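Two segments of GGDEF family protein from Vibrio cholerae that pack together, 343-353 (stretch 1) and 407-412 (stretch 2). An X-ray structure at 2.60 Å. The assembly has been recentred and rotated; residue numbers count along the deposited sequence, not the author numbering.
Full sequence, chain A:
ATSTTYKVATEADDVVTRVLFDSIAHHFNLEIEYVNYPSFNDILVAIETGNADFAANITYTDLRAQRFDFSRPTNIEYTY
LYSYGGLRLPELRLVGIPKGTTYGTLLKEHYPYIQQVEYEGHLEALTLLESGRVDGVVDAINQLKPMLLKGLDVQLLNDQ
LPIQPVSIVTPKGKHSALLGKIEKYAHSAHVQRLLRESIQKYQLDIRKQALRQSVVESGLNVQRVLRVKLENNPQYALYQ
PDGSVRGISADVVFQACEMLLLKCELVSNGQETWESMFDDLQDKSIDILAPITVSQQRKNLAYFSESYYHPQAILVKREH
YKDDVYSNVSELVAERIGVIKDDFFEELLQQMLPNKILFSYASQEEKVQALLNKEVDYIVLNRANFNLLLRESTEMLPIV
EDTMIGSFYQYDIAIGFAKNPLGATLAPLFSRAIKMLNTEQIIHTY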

# COMPACT_ATOMS: atom_id res chain seq x y z
N ASP A 343 -19.12 18.89 -6.13
CA ASP A 343 -18.27 17.81 -6.61
C ASP A 343 -17.74 17.04 -5.39
O ASP A 343 -17.67 17.58 -4.29
CB ASP A 343 -17.12 18.34 -7.47
CG ASP A 343 -16.07 17.27 -7.80
OD1 ASP A 343 -16.47 16.16 -8.19
OD2 ASP A 343 -14.85 17.55 -7.65
N PHE A 344 -17.38 15.78 -5.59
CA PHE A 344 -16.74 15.00 -4.56
C PHE A 344 -15.48 15.65 -3.96
O PHE A 344 -15.22 15.49 -2.76
CB PHE A 344 -16.37 13.62 -5.09
CG PHE A 344 -15.30 12.94 -4.28
CD1 PHE A 344 -15.57 12.50 -2.98
CD2 PHE A 344 -14.04 12.73 -4.81
CE1 PHE A 344 -14.59 11.87 -2.22
CE2 PHE A 344 -13.05 12.09 -4.07
CZ PHE A 344 -13.32 11.66 -2.76
N PHE A 345 -14.68 16.35 -4.76
CA PHE A 345 -13.42 16.90 -4.21
C PHE A 345 -13.76 18.03 -3.25
O PHE A 345 -13.02 18.28 -2.30
CB PHE A 345 -12.46 17.37 -5.32
CG PHE A 345 -11.86 16.24 -6.14
CD1 PHE A 345 -11.55 15.03 -5.55
CD2 PHE A 345 -11.64 16.39 -7.50
CE1 PHE A 345 -11.02 13.99 -6.30
CE2 PHE A 345 -11.11 15.35 -8.26
CZ PHE A 345 -10.79 14.15 -7.66
N GLU A 346 -14.89 18.70 -3.46
CA GLU A 346 -15.24 19.79 -2.55
C GLU A 346 -15.52 19.21 -1.18
O GLU A 346 -15.06 19.71 -0.15
CB GLU A 346 -16.44 20.57 -3.07
CG GLU A 346 -16.86 21.74 -2.18
CD GLU A 346 -18.09 22.45 -2.74
OE1 GLU A 346 -18.89 21.78 -3.45
OE2 GLU A 346 -18.24 23.67 -2.51
N GLU A 347 -16.25 18.11 -1.17
CA GLU A 347 -16.53 17.43 0.07
C GLU A 347 -15.23 16.99 0.71
O GLU A 347 -15.00 17.24 1.89
CB GLU A 347 -17.46 16.26 -0.21
CG GLU A 347 -17.58 15.19 0.85
CD GLU A 347 -18.59 14.14 0.41
OE1 GLU A 347 -18.43 12.95 0.77
OE2 GLU A 347 -19.54 14.51 -0.32
N LEU A 348 -14.34 16.39 -0.09
CA LEU A 348 -13.09 15.85 0.44
C LEU A 348 -12.31 16.92 1.19
O LEU A 348 -11.84 16.71 2.30
CB LEU A 348 -12.24 15.27 -0.69
CG LEU A 348 -10.84 14.76 -0.30
CD1 LEU A 348 -10.90 13.89 0.96
CD2 LEU A 348 -10.22 13.97 -1.47
N LEU A 349 -12.19 18.09 0.57
CA LEU A 349 -11.39 19.13 1.16
C LEU A 349 -12.08 19.66 2.39
O LEU A 349 -11.42 20.02 3.37
CB LEU A 349 -11.10 20.24 0.15
CG LEU A 349 -10.09 19.81 -0.92
CD1 LEU A 349 -9.47 21.04 -1.53
CD2 LEU A 349 -9.03 18.92 -0.33
N GLN A 350 -13.40 19.69 2.36
CA GLN A 350 -14.13 20.18 3.53
C GLN A 350 -13.89 19.28 4.75
O GLN A 350 -13.90 19.77 5.88
CB GLN A 350 -15.62 20.30 3.21
CG GLN A 350 -15.97 21.54 2.41
CD GLN A 350 -17.40 21.51 1.89
OE1 GLN A 350 -17.92 20.44 1.58
NE2 GLN A 350 -18.03 22.67 1.80
N GLN A 351 -13.67 17.97 4.54
CA GLN A 351 -13.25 17.11 5.64
C GLN A 351 -11.78 17.47 5.90
O GLN A 351 -11.45 18.00 6.96
CB GLN A 351 -13.41 15.61 5.33
CG GLN A 351 -13.75 14.68 6.54
CD GLN A 351 -12.66 14.57 7.64
OE1 GLN A 351 -11.56 15.10 7.49
NE2 GLN A 351 -12.99 13.88 8.74
N MSE A 352 -10.93 17.23 4.91
CA MSE A 352 -9.48 17.40 5.06
C MSE A 352 -9.02 18.81 5.50
O MSE A 352 -8.14 18.92 6.35
CB MSE A 352 -8.82 17.00 3.75
CG MSE A 352 -8.82 15.50 3.59
SE MSE A 352 -7.80 14.87 2.11
CE MSE A 352 -6.07 14.75 3.00
N LEU A 353 -9.61 19.88 4.96
CA LEU A 353 -9.22 21.24 5.39
C LEU A 353 -10.41 22.02 5.95
O LEU A 353 -10.92 22.96 5.31
CB LEU A 353 -8.60 22.01 4.22
CG LEU A 353 -7.68 21.16 3.33
CD1 LEU A 353 -7.42 21.89 2.02
CD2 LEU A 353 -6.41 20.85 4.03
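Stretch 2, residues 407-412: SFYQYD

Stretch 2 lies, largely extended, along one side of the helix 344-352 and runs against its direction: Phe408 and Tyr409 meet the later turns, Tyr411 the first. The backbones stay well apart, 9.0 Å between Leu348 CA and Tyr409 CA at their nearest, so large side chains fill the gap, and no hydrogen bond crosses it. Asp343, chi1 t, caps the start of the helix: its OD2 accepts from Phe345 N (3.1 Å).

Phe344, Leu348 and Met352, spaced four apart and hence on one side of the helix, point toward stretch 2. Phe344, chi1 t, carries its CE2 over one face of the Tyr411 ring, 3.4 Å from Tyr411 CG, with the planes at 43°. Phe345 starts sideways, but its m rotamer brings CE1 to 3.6 Å from Tyr411 CE1. Tyr411, chi1 p, thus sets its broad, flat ring against both phenylalanines.

Leu348, t with chi2 p, places CD1 over the Tyr409 ring face, 4.0 Å from the centroid; Leu348 CD2 lies 3.9 Å from Tyr409 CG and 4.0 Å from Phe408 CE2. Phe408, chi1 p, turns its ring against Leu348, Met352 and Leu349, whose CD2 lies 4.2 Å from Phe408 CE2. Met352, present as selenomethionine, long and flexible (m, t, p), places SE 3.9 Å from both Phe408 CD2, at the ring edge, and Tyr409 CD1. Gln410 points away, as suits a polar, exposed residue in extended chain.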

# COMPACT_ATOMS: atom_id res chain seq x y z
N SER A 407 -0.17 12.24 -4.54
CA SER A 407 -1.46 11.65 -4.23
C SER A 407 -1.72 11.92 -2.78
O SER A 407 -1.15 11.27 -1.92
CB SER A 407 -1.50 10.15 -4.50
OG SER A 407 -1.40 9.88 -5.88
N PHE A 408 -2.56 12.90 -2.51
CA PHE A 408 -2.90 13.23 -1.14
C PHE A 408 -4.10 12.45 -0.66
O PHE A 408 -4.47 12.58 0.51
CB PHE A 408 -3.16 14.73 -1.01
CG PHE A 408 -4.37 15.20 -1.76
CD1 PHE A 408 -4.30 15.50 -3.11
CD2 PHE A 408 -5.58 15.36 -1.10
CE1 PHE A 408 -5.40 15.93 -3.80
CE2 PHE A 408 -6.70 15.79 -1.78
CZ PHE A 408 -6.61 16.09 -3.14
N TYR A 409 -4.72 11.67 -1.55
CA TYR A 409 -5.86 10.81 -1.17
C TYR A 409 -6.21 9.74 -2.21
O TYR A 409 -6.20 9.97 -3.42
CB TYR A 409 -7.10 11.66 -0.91
CG TYR A 409 -8.15 10.95 -0.08
CD1 TYR A 409 -8.12 11.02 1.31
CD2 TYR A 409 -9.18 10.23 -0.69
CE1 TYR A 409 -9.09 10.38 2.07
CE2 TYR A 409 -10.16 9.58 0.07
CZ TYR A 409 -10.10 9.66 1.46
OH TYR A 409 -11.04 9.03 2.24
N GLN A 410 -6.54 8.54 -1.71
CA GLN A 410 -7.07 7.49 -2.56
C GLN A 410 -8.54 7.20 -2.21
O GLN A 410 -8.85 6.82 -1.08
CB GLN A 410 -6.23 6.23 -2.42
CG GLN A 410 -6.71 5.11 -3.35
CD GLN A 410 -5.79 3.91 -3.36
OE1 GLN A 410 -4.65 3.98 -3.86
NE2 GLN A 410 -6.26 2.80 -2.80
N TYR A 411 -9.44 7.38 -3.18
CA TYR A 411 -10.86 7.12 -2.94
C TYR A 411 -11.41 5.98 -3.82
O TYR A 411 -10.66 5.26 -4.48
CB TYR A 411 -11.67 8.41 -3.14
CG TYR A 411 -11.65 9.04 -4.52
CD1 TYR A 411 -10.57 9.81 -4.93
CD2 TYR A 411 -12.71 8.89 -5.41
CE1 TYR A 411 -10.54 10.40 -6.19
CE2 TYR A 411 -12.69 9.48 -6.66
CZ TYR A 411 -11.60 10.23 -7.04
OH TYR A 411 -11.56 10.82 -8.28
N ASP A 412 -12.73 5.81 -3.80
CA ASP A 412 -13.34 4.63 -4.40
C ASP A 412 -14.30 4.91 -5.54
O ASP A 412 -15.09 5.85 -5.51
CB ASP A 412 -14.07 3.84 -3.32
CG ASP A 412 -13.12 3.22 -2.32
OD1 ASP A 412 -12.19 2.52 -2.75
OD2 ASP A 412 -13.29 3.46 -1.10